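Long-range contacts in aminoglycoside N(3)-acetyltransferase (Enterobacter cloacae, PDB 6NP2), which probably confers aminoglycoside resistance by transferring the acetyl group of acetyl-CoA to the 3-amino group of the 2-deoxystreptamine ring of drugs such as gentamicin and kanamycin: residues 61-66 with 94-99; 65-70 with 183-188; 115-120 with 189-194. One frame throughout, in Å; residues are numbered along the deposited sequence. Where two conformers were deposited one is given.

Contact 1: residues 61-66 with 94-99; sequences SWRDSP and AYPGFG. With SIS ((1S,2S,3R,4S,6R)-4,6-diamino-3-{[(2S,3R)-3-amino-6-(aminomethyl)-3,4-dihydro-2H-pyran-2-yl]oxy}-2-hydroxycyclohexyl 3-deoxy-4-C-methyl-3-(methylamino)-beta-L-arabinopyranoside), chain B.
R63 and Y95 bring their CA atoms within 3.8 Å of each other, yet no hydrogen bond joins their two segments. The contact is van der Waals, and part of its surface is turned to the bound aminoglycoside. S61 CB lies at the edge of the F98 ring, in its plane, 3.5 Å from F98 CE2. Y95 CD2 sits over the centre of that ring's face. The Y95 ring meets R63 O at its own edge, and W62 O is 3.6 Å from Y95 CD1. Y95 CG is anti to the backbone N (chi1 -175°), which swings the ring toward the drug. The N-methyl carbon SIS C93 stands 3.7 Å above one face, offset toward the rim. Y95 OH reaches the C-methyl carbon, 3.3 Å from SIS C83. S61 OG is 3.2 Å from SIS C93 and is hydrogen-bonded to D118 O. S61 and Y95 thus line the methyl groups of the methylated sugar, while F98 sits by the central ring and its linking oxygen SIS O62.

Farther out, R63 CB lies 3.5 Å from A94 O, and R63 CG touches P96 CD. The guanidinium turns back to D64. Its NH2 meets the syn lone pair of D64 OD2 at 2.8 Å, nearly in the guanidinium plane.

W62 to S65 form a type I turn, and the indole of W62 lies over its backbone. The 61-66 loop links strand 55-59 to helix 67-70. The 94-99 loop leads into helix 101-106, where E103 OE2 accepts from A94 N. F98 stacks on F59 of strand 55-59, and S65 and P66 touch strand 184-193.

Contact 2: residues 65-70 with 183-188; sequences SPYEQT and RRVTYS. With SIS ((1S,2S,3R,4S,6R)-4,6-diamino-3-{[(2S,3R)-3-amino-6-(aminomethyl)-3,4-dihydro-2H-pyran-2-yl]oxy}-2-hydroxycyclohexyl 3-deoxy-4-C-methyl-3-(methylamino)-beta-L-arabinopyranoside), chain B.
T70 and S188 are joined by a direct hydrogen bond. S188 N donates to T70 OG1 at 2.9 Å, and the bond is nearly straight at 170°. T70 OG1 sits between the backbone N and the carbonyl carbon (chi1 67°), where it faces the strand. A water adds a further polar link. It donates to T70 O at 2.7 Å and accepts from S188 OG. S188 OG is also hydrogen-bonded to T201 OG1.

The aromatic contact pairs Y67 with Y187. Their centroids are 5.0 Å apart and their planes are inclined at 45°, so the pair is neither a flat stack nor a T. Y67 CE1 comes in over one face of Y187, 3.5 Å from Y187 CD2.

Van der Waals contacts complete the join. Y67 OH lies against the V185 methyls, 3.6 Å from CG2, and the two side chains meet at about a right angle. V185 CG2 also sits in plane at the edge of the Y187 ring. P66 CG packs on S188 O.

Ligand contacts fall on Y67 and E68. SIS C23 stands over the centre of one Y67 face, and Y67 CD2 is 3.2 Å from SIS O43. E68 OE2 is 3.5 Å from the same hydroxyl oxygen. Y67 therefore connects the strand to the methylated sugar of the drug.

P66, at the N-cap, centres an inverse gamma turn before the short helix 67-70. This helix lies beside strand 184-193, whose antiparallel partner is strand 196-205. Q69 and T70 touch I80 of helix 78-83.

Contact 3: residues 115-120 with 189-194; sequences AHPDAS and MPLLRE. With SIS ((1S,2S,3R,4S,6R)-4,6-diamino-3-{[(2S,3R)-3-amino-6-(aminomethyl)-3,4-dihydro-2H-pyran-2-yl]oxy}-2-hydroxycyclohexyl 3-deoxy-4-C-methyl-3-(methylamino)-beta-L-arabinopyranoside), chain B.
A115, P117 and D118 pack against M189 and L191 of strand 184-193, the first strand of a beta-hairpin completed by strand 196-205. Their own segment is the loop between strands 112-113 and 121-124 of the mixed sheet. A115 gives a marginal touch through its carbonyl O, 4.1 Å from L191 CD2. Within the loop's own residues, A119 CB lies over a face of the H116 imidazole, offset toward its rim.

P117 makes most of the apolar contact. Its CG meets L191 CD2 at 3.2 Å, tighter than usual for two carbons. The two side chains cross at about a right angle. P117 CG also lies 3.8 Å from M189 CB, and P117 CB is close to M189 SD. The M189 chain bends at chi2 (-75°) and again at chi3, which carries its sulfur and methyl toward D118.

D118 CB sits 4.0 Å from both M189 SD and CE. Its carboxylate faces the drug and grips it with both oxygens. S65 OG is a second partner of D118 OD1. SIS N33 donates to D118 OD1 at 2.8 Å, and SIS O23 donates to D118 OD2 at 2.6 Å.

All three contacts touch the bound aminoglycoside, and their centres lie 13 to 14 Å apart. Contacts 1 and 2 start from the same part of the chain and share S65 and P66. Contact 1 closes before contact 3 opens. Contacts 2 and 3 cross, since their segments follow in the order 65-70, 115-120, 183-188, 189-194, and both end on strand 184-193. Contact 3 meets contact 1 where D118 bonds back to S61 and S65, and where W62 CB packs on P117 O. It meets contact 2 where Y67 CD1 approaches D118 OD2. Loops leaving the mixed sheet are thereby joined to the hairpin 184-193/196-205, and the join forms one side of the drug pocket. H171, an acetyl-CoA-binding residue, also hydrogen-bonds the drug.

Contact 1: residues 61-66 with 94-99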
loop_
_atom_site.group_PDB
_atom_site.type_symbol
_atom_site.label_atom_id
_atom_site.label_comp_id
_atom_site.label_asym_id
_atom_site.label_seq_id
_atom_site.Cartn_x
_atom_site.Cartn_y
_atom_site.Cartn_z
ATOM N N SER A 61 -3.791 4.772 -3.666
ATOM C CA SER A 61 -4.621 5.862 -3.133
ATOM C C SER A 61 -5.104 6.749 -4.280
ATOM O O SER A 61 -5.352 6.251 -5.388
ATOM C CB SER A 61 -3.868 6.569 -2.028
ATOM O OG SER A 61 -4.669 7.550 -1.370
ATOM N N TRP A 62 -5.263 8.039 -4.004
ATOM C CA TRP A 62 -5.890 8.962 -4.936
ATOM C C TRP A 62 -5.340 10.350 -4.667
ATOM O O TRP A 62 -5.404 10.838 -3.535
ATOM C CB TRP A 62 -7.394 8.950 -4.701
ATOM C CG TRP A 62 -8.210 9.888 -5.531
ATOM C CD1 TRP A 62 -7.882 10.452 -6.736
ATOM C CD2 TRP A 62 -9.531 10.345 -5.228
ATOM N NE1 TRP A 62 -8.919 11.244 -7.189
ATOM C CE2 TRP A 62 -9.941 11.187 -6.280
ATOM C CE3 TRP A 62 -10.413 10.118 -4.167
ATOM C CZ2 TRP A 62 -11.186 11.793 -6.300
ATOM C CZ3 TRP A 62 -11.645 10.722 -4.189
ATOM C CH2 TRP A 62 -12.021 11.556 -5.242
ATOM N N ARG A 63 -4.805 10.981 -5.711
ATOM C CA ARG A 63 -4.256 12.328 -5.622
ATOM C C ARG A 63 -5.211 13.276 -4.921
ATOM O O ARG A 63 -4.788 14.126 -4.124
ATOM C CB ARG A 63 -4.004 12.848 -7.038
ATOM C CG ARG A 63 -3.323 14.198 -7.105
ATOM C CD ARG A 63 -3.293 14.717 -8.527
ATOM N NE ARG A 63 -4.609 15.194 -8.937
ATOM C CZ ARG A 63 -4.881 15.741 -10.116
ATOM N NH1 ARG A 63 -3.928 15.844 -11.033
ATOM N NH2 ARG A 63 -6.113 16.157 -10.389
ATOM N N ASP A 64 -6.503 13.170 -5.231
ATOM C CA ASP A 64 -7.501 14.136 -4.789
ATOM C C ASP A 64 -8.432 13.565 -3.730
ATOM O O ASP A 64 -9.569 14.005 -3.593
ATOM C CB ASP A 64 -8.274 14.671 -5.991
ATOM C CG ASP A 64 -7.374 15.345 -6.975
ATOM O OD1 ASP A 64 -6.435 16.033 -6.530
ATOM O OD2 ASP A 64 -7.583 15.168 -8.183
ATOM N N SER A 65 -7.964 12.622 -2.949
ATOM C CA SER A 65 -8.789 12.135 -1.865
ATOM C C SER A 65 -9.120 13.266 -0.894
ATOM O O SER A 65 -8.204 13.931 -0.398
ATOM C CB SER A 65 -8.018 11.074 -1.105
ATOM O OG SER A 65 -8.742 10.727 0.044
ATOM N N PRO A 66 -10.396 13.482 -0.556
ATOM C CA PRO A 66 -10.749 14.559 0.380
ATOM C C PRO A 66 -10.648 14.130 1.837
ATOM O O PRO A 66 -11.536 14.411 2.646
ATOM C CB PRO A 66 -12.188 14.880 -0.022
ATOM C CG PRO A 66 -12.742 13.553 -0.455
ATOM C CD PRO A 66 -11.596 12.852 -1.137
ATOM N N ALA A 94 -3.077 8.426 -8.992
ATOM C CA ALA A 94 -2.524 7.957 -7.730
ATOM C C ALA A 94 -2.058 9.137 -6.870
ATOM O O ALA A 94 -1.774 10.224 -7.367
ATOM C CB ALA A 94 -1.354 7.014 -8.028
ATOM N N TYR A 95 -1.933 8.890 -5.563
ATOM C CA TYR A 95 -1.448 9.915 -4.634
ATOM C C TYR A 95 0.070 10.034 -4.738
ATOM O O TYR A 95 0.775 9.060 -4.456
ATOM C CB TYR A 95 -1.834 9.569 -3.195
ATOM C CG TYR A 95 -1.459 10.657 -2.220
ATOM C CD1 TYR A 95 -2.163 11.847 -2.195
ATOM C CD2 TYR A 95 -0.401 10.498 -1.339
ATOM C CE1 TYR A 95 -1.819 12.856 -1.326
ATOM C CE2 TYR A 95 -0.047 11.507 -0.453
ATOM C CZ TYR A 95 -0.757 12.682 -0.462
ATOM O OH TYR A 95 -0.426 13.690 0.410
ATOM N N PRO A 96 0.615 11.184 -5.134
ATOM C CA PRO A 96 2.063 11.232 -5.387
ATOM C C PRO A 96 2.935 10.876 -4.187
ATOM O O PRO A 96 4.044 10.356 -4.376
ATOM C CB PRO A 96 2.285 12.665 -5.882
ATOM C CG PRO A 96 0.984 13.054 -6.485
ATOM C CD PRO A 96 -0.059 12.402 -5.606
ATOM N N GLY A 97 2.477 11.133 -2.965
ATOM C CA GLY A 97 3.307 10.934 -1.782
ATOM C C GLY A 97 3.632 9.492 -1.447
ATOM O O GLY A 97 4.539 9.255 -0.641
ATOM N N PHE A 98 2.932 8.532 -2.027
ATOM C CA PHE A 98 3.238 7.136 -1.767
ATOM C C PHE A 98 4.182 6.564 -2.802
ATOM O O PHE A 98 4.521 5.378 -2.730
ATOM C CB PHE A 98 1.949 6.323 -1.643
ATOM C CG PHE A 98 1.009 6.849 -0.582
ATOM C CD1 PHE A 98 1.489 7.451 0.576
ATOM C CD2 PHE A 98 -0.351 6.766 -0.741
ATOM C CE1 PHE A 98 0.614 7.934 1.533
ATOM C CE2 PHE A 98 -1.207 7.240 0.222
ATOM C CZ PHE A 98 -0.726 7.820 1.350
ATOM N N GLY A 99 4.641 7.403 -3.726
ATOM C CA GLY A 99 5.601 7.010 -4.735
ATOM C C GLY A 99 5.146 7.344 -6.141
ATOM O O GLY A 99 4.028 7.002 -6.525
HETATM C C11 SIS B . 2.546 8.584 6.661
HETATM C C12 SIS B . -1.843 6.263 4.934
HETATM C C13 SIS B . -3.579 9.190 5.041
HETATM C C21 SIS B . 3.924 8.865 6.062
HETATM C C22 SIS B . -1.066 5.322 5.846
HETATM C C23 SIS B . -4.504 9.361 3.848
HETATM C C31 SIS B . 4.503 10.100 6.770
HETATM C C32 SIS B . 0.405 5.714 5.786
HETATM C C33 SIS B . -3.856 10.280 2.807
HETATM C C41 SIS B . 4.267 10.014 8.258
HETATM C C42 SIS B . 0.611 7.164 6.210
HETATM C C43 SIS B . -3.460 11.604 3.459
HETATM C C51 SIS B . 3.438 9.154 8.793
HETATM C C52 SIS B . -0.237 8.119 5.386
HETATM C C53 SIS B . -2.628 11.370 4.719
HETATM C C61 SIS B . 3.246 9.156 10.292
HETATM C C62 SIS B . -1.693 7.696 5.427
HETATM C C83 SIS B . -2.605 12.439 2.500
HETATM C C93 SIS B . -4.225 10.190 0.369
HETATM N N12 SIS B . -3.254 5.879 4.905
HETATM N N21 SIS B . 4.778 7.685 6.243
HETATM N N32 SIS B . 1.219 4.869 6.677
HETATM N N33 SIS B . -4.812 10.504 1.692
HETATM N N61 SIS B . 1.834 8.892 10.605
HETATM O O11 SIS B . 1.997 7.441 6.002
HETATM O O23 SIS B . -4.688 8.094 3.237
HETATM O O43 SIS B . -4.670 12.283 3.782
HETATM O O51 SIS B . 2.706 8.297 8.053
HETATM O O52 SIS B . -0.141 9.429 5.933
HETATM O O53 SIS B . -3.260 10.447 5.606
HETATM O O62 SIS B . -2.395 8.579 4.553
#

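Contact 2: residues 65-70 with 183-188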
loop_
_atom_site.group_PDB
_atom_site.type_symbol
_atom_site.label_atom_id
_atom_site.label_comp_id
_atom_site.label_asym_id
_atom_site.label_seq_id
_atom_site.Cartn_x
_atom_site.Cartn_y
_atom_site.Cartn_z
ATOM N N SER A 65 -7.964 12.622 -2.949
ATOM C CA SER A 65 -8.789 12.135 -1.865
ATOM C C SER A 65 -9.120 13.266 -0.894
ATOM O O SER A 65 -8.204 13.931 -0.398
ATOM C CB SER A 65 -8.018 11.074 -1.105
ATOM O OG SER A 65 -8.742 10.727 0.044
ATOM N N PRO A 66 -10.396 13.482 -0.556
ATOM C CA PRO A 66 -10.749 14.559 0.380
ATOM C C PRO A 66 -10.648 14.130 1.837
ATOM O O PRO A 66 -11.536 14.411 2.646
ATOM C CB PRO A 66 -12.188 14.880 -0.022
ATOM C CG PRO A 66 -12.742 13.553 -0.455
ATOM C CD PRO A 66 -11.596 12.852 -1.137
ATOM N N TYR A 67 -9.547 13.461 2.183
ATOM C CA TYR A 67 -9.359 12.945 3.536
ATOM C C TYR A 67 -9.285 14.075 4.557
ATOM O O TYR A 67 -10.116 14.168 5.471
ATOM C CB TYR A 67 -8.085 12.101 3.559
ATOM C CG TYR A 67 -7.836 11.374 4.858
ATOM C CD1 TYR A 67 -8.332 10.096 5.054
ATOM C CD2 TYR A 67 -7.084 11.951 5.877
ATOM C CE1 TYR A 67 -8.106 9.408 6.228
ATOM C CE2 TYR A 67 -6.855 11.268 7.061
ATOM C CZ TYR A 67 -7.369 9.989 7.222
ATOM O OH TYR A 67 -7.165 9.271 8.382
ATOM N N GLU A 68 -8.302 14.968 4.414
ATOM C CA GLU A 68 -8.155 16.031 5.403
ATOM C C GLU A 68 -9.363 16.950 5.398
ATOM O O GLU A 68 -9.747 17.480 6.446
ATOM C CB GLU A 68 -6.878 16.823 5.129
ATOM C CG GLU A 68 -5.605 15.987 5.182
ATOM C CD GLU A 68 -5.363 15.353 6.546
ATOM O OE1 GLU A 68 -5.959 15.820 7.541
ATOM O OE2 GLU A 68 -4.575 14.382 6.623
ATOM N N GLN A 69 -9.980 17.138 4.232
ATOM C CA GLN A 69 -11.093 18.067 4.084
ATOM C C GLN A 69 -12.372 17.555 4.731
ATOM O O GLN A 69 -13.270 18.354 5.006
ATOM C CB GLN A 69 -11.336 18.346 2.593
ATOM C CG GLN A 69 -10.178 19.040 1.878
ATOM C CD GLN A 69 -9.123 18.080 1.314
ATOM O OE1 GLN A 69 -9.043 16.912 1.684
ATOM N NE2 GLN A 69 -8.305 18.595 0.404
ATOM N N THR A 70 -12.486 16.250 4.974
ATOM C CA THR A 70 -13.676 15.687 5.594
ATOM C C THR A 70 -13.385 15.058 6.949
ATOM O O THR A 70 -14.321 14.625 7.629
ATOM C CB THR A 70 -14.346 14.652 4.684
ATOM O OG1 THR A 70 -13.495 13.512 4.548
ATOM C CG2 THR A 70 -14.648 15.224 3.295
ATOM N N ARG A 183 -7.169 4.242 18.180
ATOM C CA ARG A 183 -7.711 5.446 17.578
ATOM C C ARG A 183 -8.474 5.128 16.306
ATOM O O ARG A 183 -8.042 4.304 15.489
ATOM C CB ARG A 183 -6.573 6.402 17.228
ATOM C CG ARG A 183 -5.884 6.993 18.443
ATOM C CD ARG A 183 -4.576 7.644 18.071
ATOM N NE ARG A 183 -4.691 8.714 17.089
ATOM C CZ ARG A 183 -4.726 10.008 17.376
ATOM N NH1 ARG A 183 -4.685 10.419 18.628
ATOM N NH2 ARG A 183 -4.812 10.904 16.407
ATOM N N ARG A 184 -9.593 5.809 16.132
ATOM C CA ARG A 184 -10.392 5.752 14.929
ATOM C C ARG A 184 -10.532 7.153 14.358
ATOM O O ARG A 184 -10.341 8.160 15.049
ATOM C CB ARG A 184 -11.757 5.104 15.192
ATOM C CG ARG A 184 -11.600 3.650 15.624
ATOM C CD ARG A 184 -12.895 2.943 15.888
ATOM N NE ARG A 184 -13.735 2.846 14.707
ATOM C CZ ARG A 184 -13.580 1.953 13.739
ATOM N NH1 ARG A 184 -12.593 1.063 13.781
ATOM N NH2 ARG A 184 -14.412 1.958 12.719
ATOM N N VAL A 185 -10.830 7.201 13.068
ATOM C CA VAL A 185 -11.089 8.436 12.347
ATOM C C VAL A 185 -12.409 8.301 11.615
ATOM O O VAL A 185 -12.833 7.196 11.260
ATOM C CB VAL A 185 -9.969 8.781 11.338
ATOM C CG1 VAL A 185 -8.688 9.153 12.049
ATOM C CG2 VAL A 185 -9.727 7.633 10.355
ATOM N N THR A 186 -13.052 9.446 11.377
ATOM C CA THR A 186 -14.239 9.531 10.542
ATOM C C THR A 186 -13.932 10.432 9.359
ATOM O O THR A 186 -13.346 11.507 9.519
ATOM C CB THR A 186 -15.423 10.085 11.329
ATOM O OG1 THR A 186 -15.751 9.174 12.379
ATOM C CG2 THR A 186 -16.633 10.267 10.430
ATOM N N TYR A 187 -14.292 9.980 8.162
ATOM C CA TYR A 187 -14.064 10.775 6.967
ATOM C C TYR A 187 -15.109 10.381 5.935
ATOM O O TYR A 187 -15.860 9.413 6.113
ATOM C CB TYR A 187 -12.625 10.636 6.446
ATOM C CG TYR A 187 -12.163 9.226 6.172
ATOM C CD1 TYR A 187 -12.481 8.580 4.989
ATOM C CD2 TYR A 187 -11.391 8.548 7.085
ATOM C CE1 TYR A 187 -12.029 7.285 4.731
ATOM C CE2 TYR A 187 -10.930 7.265 6.831
ATOM C CZ TYR A 187 -11.259 6.638 5.658
ATOM O OH TYR A 187 -10.806 5.362 5.384
ATOM N N SER A 188 -15.169 11.156 4.856
ATOM C CA SER A 188 -16.179 10.953 3.830
ATOM C C SER A 188 -15.522 10.897 2.463
ATOM O O SER A 188 -14.608 11.677 2.172
ATOM C CB SER A 188 -17.210 12.102 3.828
ATOM O OG SER A 188 -17.912 12.191 5.057
HETATM C C11 SIS B . 2.546 8.584 6.661
HETATM C C12 SIS B . -1.843 6.263 4.934
HETATM C C13 SIS B . -3.579 9.190 5.041
HETATM C C21 SIS B . 3.924 8.865 6.062
HETATM C C22 SIS B . -1.066 5.322 5.846
HETATM C C23 SIS B . -4.504 9.361 3.848
HETATM C C31 SIS B . 4.503 10.100 6.770
HETATM C C32 SIS B . 0.405 5.714 5.786
HETATM C C33 SIS B . -3.856 10.280 2.807
HETATM C C41 SIS B . 4.267 10.014 8.258
HETATM C C42 SIS B . 0.611 7.164 6.210
HETATM C C43 SIS B . -3.460 11.604 3.459
HETATM C C51 SIS B . 3.438 9.154 8.793
HETATM C C52 SIS B . -0.237 8.119 5.386
HETATM C C53 SIS B . -2.628 11.370 4.719
HETATM C C61 SIS B . 3.246 9.156 10.292
HETATM C C62 SIS B . -1.693 7.696 5.427
HETATM C C83 SIS B . -2.605 12.439 2.500
HETATM C C93 SIS B . -4.225 10.190 0.369
HETATM N N12 SIS B . -3.254 5.879 4.905
HETATM N N21 SIS B . 4.778 7.685 6.243
HETATM N N32 SIS B . 1.219 4.869 6.677
HETATM N N33 SIS B . -4.812 10.504 1.692
HETATM N N61 SIS B . 1.834 8.892 10.605
HETATM O O11 SIS B . 1.997 7.441 6.002
HETATM O O23 SIS B . -4.688 8.094 3.237
HETATM O O43 SIS B . -4.670 12.283 3.782
HETATM O O51 SIS B . 2.706 8.297 8.053
HETATM O O52 SIS B . -0.141 9.429 5.933
HETATM O O53 SIS B . -3.260 10.447 5.606
HETATM O O62 SIS B . -2.395 8.579 4.553
HETATM O O HOH W 1 -16.537 13.228 7.114
#

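Contact 3: residues 115-120 with 189-194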
loop_
_atom_site.group_PDB
_atom_site.type_symbol
_atom_site.label_atom_id
_atom_site.label_comp_id
_atom_site.label_asym_id
_atom_site.label_seq_id
_atom_site.Cartn_x
_atom_site.Cartn_y
_atom_site.Cartn_z
ATOM N N ALA A 115 -12.012 -0.102 -5.045
ATOM C CA ALA A 115 -13.086 0.872 -4.967
ATOM C C ALA A 115 -12.959 1.849 -3.809
ATOM O O ALA A 115 -13.734 2.808 -3.752
ATOM C CB ALA A 115 -14.405 0.113 -4.827
ATOM N N HIS A 116 -12.056 1.627 -2.882
ATOM C CA HIS A 116 -11.931 2.510 -1.731
ATOM C C HIS A 116 -11.138 3.737 -2.156
ATOM O O HIS A 116 -9.966 3.609 -2.501
ATOM C CB HIS A 116 -11.197 1.772 -0.627
ATOM C CG HIS A 116 -11.272 2.441 0.704
ATOM N ND1 HIS A 116 -10.814 3.720 0.928
ATOM C CD2 HIS A 116 -11.724 1.978 1.890
ATOM C CE1 HIS A 116 -10.988 4.016 2.204
ATOM N NE2 HIS A 116 -11.530 2.972 2.806
ATOM N N PRO A 117 -11.722 4.937 -2.162
ATOM C CA PRO A 117 -11.003 6.048 -2.797
ATOM C C PRO A 117 -9.728 6.445 -2.088
ATOM O O PRO A 117 -8.757 6.828 -2.742
ATOM C CB PRO A 117 -12.050 7.169 -2.825
ATOM C CG PRO A 117 -13.342 6.443 -2.826
ATOM C CD PRO A 117 -13.123 5.296 -1.890
ATOM N N ASP A 118 -9.694 6.387 -0.763
ATOM C CA ASP A 118 -8.506 6.805 -0.032
ATOM C C ASP A 118 -7.488 5.683 0.095
ATOM O O ASP A 118 -6.280 5.935 0.067
ATOM C CB ASP A 118 -8.872 7.350 1.349
ATOM C CG ASP A 118 -7.693 8.029 2.015
ATOM O OD1 ASP A 118 -7.256 9.100 1.527
ATOM O OD2 ASP A 118 -7.192 7.475 3.013
ATOM N N ALA A 119 -7.957 4.451 0.244
ATOM C CA ALA A 119 -7.081 3.295 0.420
ATOM C C ALA A 119 -6.858 2.531 -0.888
ATOM O O ALA A 119 -6.393 1.389 -0.862
ATOM C CB ALA A 119 -7.661 2.379 1.494
ATOM N N SER A 120 -7.114 3.164 -2.031
ATOM C CA SER A 120 -7.211 2.429 -3.288
ATOM C C SER A 120 -5.947 1.627 -3.590
ATOM O O SER A 120 -4.821 2.126 -3.483
ATOM C CB SER A 120 -7.494 3.405 -4.428
ATOM O OG SER A 120 -7.760 2.724 -5.640
ATOM N N MET A 189 -16.000 9.978 1.628
ATOM C CA MET A 189 -15.482 9.829 0.274
ATOM C C MET A 189 -16.623 9.858 -0.728
ATOM O O MET A 189 -17.705 9.327 -0.460
ATOM C CB MET A 189 -14.718 8.510 0.108
ATOM C CG MET A 189 -13.457 8.456 0.950
ATOM S SD MET A 189 -12.110 9.459 0.310
ATOM C CE MET A 189 -11.535 10.307 1.778
ATOM N N PRO A 190 -16.392 10.445 -1.900
ATOM C CA PRO A 190 -17.433 10.486 -2.931
ATOM C C PRO A 190 -17.248 9.331 -3.890
ATOM O O PRO A 190 -16.214 9.253 -4.563
ATOM C CB PRO A 190 -17.183 11.840 -3.594
ATOM C CG PRO A 190 -15.707 12.050 -3.478
ATOM C CD PRO A 190 -15.240 11.292 -2.256
ATOM N N LEU A 191 -18.198 8.394 -3.904
ATOM C CA LEU A 191 -18.123 7.188 -4.719
ATOM C C LEU A 191 -19.042 7.331 -5.922
ATOM O O LEU A 191 -19.974 8.133 -5.919
ATOM C CB LEU A 191 -18.568 5.953 -3.915
ATOM C CG LEU A 191 -17.977 5.659 -2.544
ATOM C CD1 LEU A 191 -18.488 4.316 -2.036
ATOM C CD2 LEU A 191 -16.480 5.659 -2.616
ATOM N N LEU A 192 -18.782 6.528 -6.946
ATOM C CA LEU A 192 -19.716 6.360 -8.047
ATOM C C LEU A 192 -20.528 5.103 -7.796
ATOM O O LEU A 192 -19.962 4.026 -7.578
ATOM C CB LEU A 192 -18.989 6.218 -9.381
ATOM C CG LEU A 192 -18.367 7.471 -9.978
ATOM C CD1 LEU A 192 -17.603 7.097 -11.240
ATOM C CD2 LEU A 192 -19.433 8.507 -10.288
ATOM N N ARG A 193 -21.846 5.249 -7.811
ATOM C CA ARG A 193 -22.758 4.119 -7.693
ATOM C C ARG A 193 -23.804 4.267 -8.788
ATOM O O ARG A 193 -24.607 5.207 -8.768
ATOM C CB ARG A 193 -23.377 4.058 -6.295
ATOM C CG ARG A 193 -22.388 3.558 -5.239
ATOM C CD ARG A 193 -22.953 3.595 -3.828
ATOM N NE ARG A 193 -22.061 2.949 -2.865
ATOM C CZ ARG A 193 -22.236 2.968 -1.545
ATOM N NH1 ARG A 193 -23.268 3.611 -1.016
ATOM N NH2 ARG A 193 -21.372 2.349 -0.749
ATOM N N GLU A 194 -23.757 3.360 -9.765
ATOM C CA GLU A 194 -24.651 3.393 -10.920
ATOM C C GLU A 194 -24.583 4.740 -11.638
ATOM O O GLU A 194 -25.595 5.299 -12.064
ATOM C CB GLU A 194 -26.078 3.014 -10.526
ATOM C CG GLU A 194 -26.199 1.549 -10.120
ATOM C CD GLU A 194 -27.445 1.255 -9.307
ATOM O OE1 GLU A 194 -27.422 0.277 -8.525
ATOM O OE2 GLU A 194 -28.442 1.996 -9.442
HETATM C C11 SIS B . 2.546 8.584 6.661
HETATM C C12 SIS B . -1.843 6.263 4.934
HETATM C C13 SIS B . -3.579 9.190 5.041
HETATM C C21 SIS B . 3.924 8.865 6.062
HETATM C C22 SIS B . -1.066 5.322 5.846
HETATM C C23 SIS B . -4.504 9.361 3.848
HETATM C C31 SIS B . 4.503 10.100 6.770
HETATM C C32 SIS B . 0.405 5.714 5.786
HETATM C C33 SIS B . -3.856 10.280 2.807
HETATM C C41 SIS B . 4.267 10.014 8.258
HETATM C C42 SIS B . 0.611 7.164 6.210
HETATM C C43 SIS B . -3.460 11.604 3.459
HETATM C C51 SIS B . 3.438 9.154 8.793
HETATM C C52 SIS B . -0.237 8.119 5.386
HETATM C C53 SIS B . -2.628 11.370 4.719
HETATM C C61 SIS B . 3.246 9.156 10.292
HETATM C C62 SIS B . -1.693 7.696 5.427
HETATM C C83 SIS B . -2.605 12.439 2.500
HETATM C C93 SIS B . -4.225 10.190 0.369
HETATM N N12 SIS B . -3.254 5.879 4.905
HETATM N N21 SIS B . 4.778 7.685 6.243
HETATM N N32 SIS B . 1.219 4.869 6.677
HETATM N N33 SIS B . -4.812 10.504 1.692
HETATM N N61 SIS B . 1.834 8.892 10.605
HETATM O O11 SIS B . 1.997 7.441 6.002
HETATM O O23 SIS B . -4.688 8.094 3.237
HETATM O O43 SIS B . -4.670 12.283 3.782
HETATM O O51 SIS B . 2.706 8.297 8.053
HETATM O O52 SIS B . -0.141 9.429 5.933
HETATM O O53 SIS B . -3.260 10.447 5.606
HETATM O O62 SIS B . -2.395 8.579 4.553
#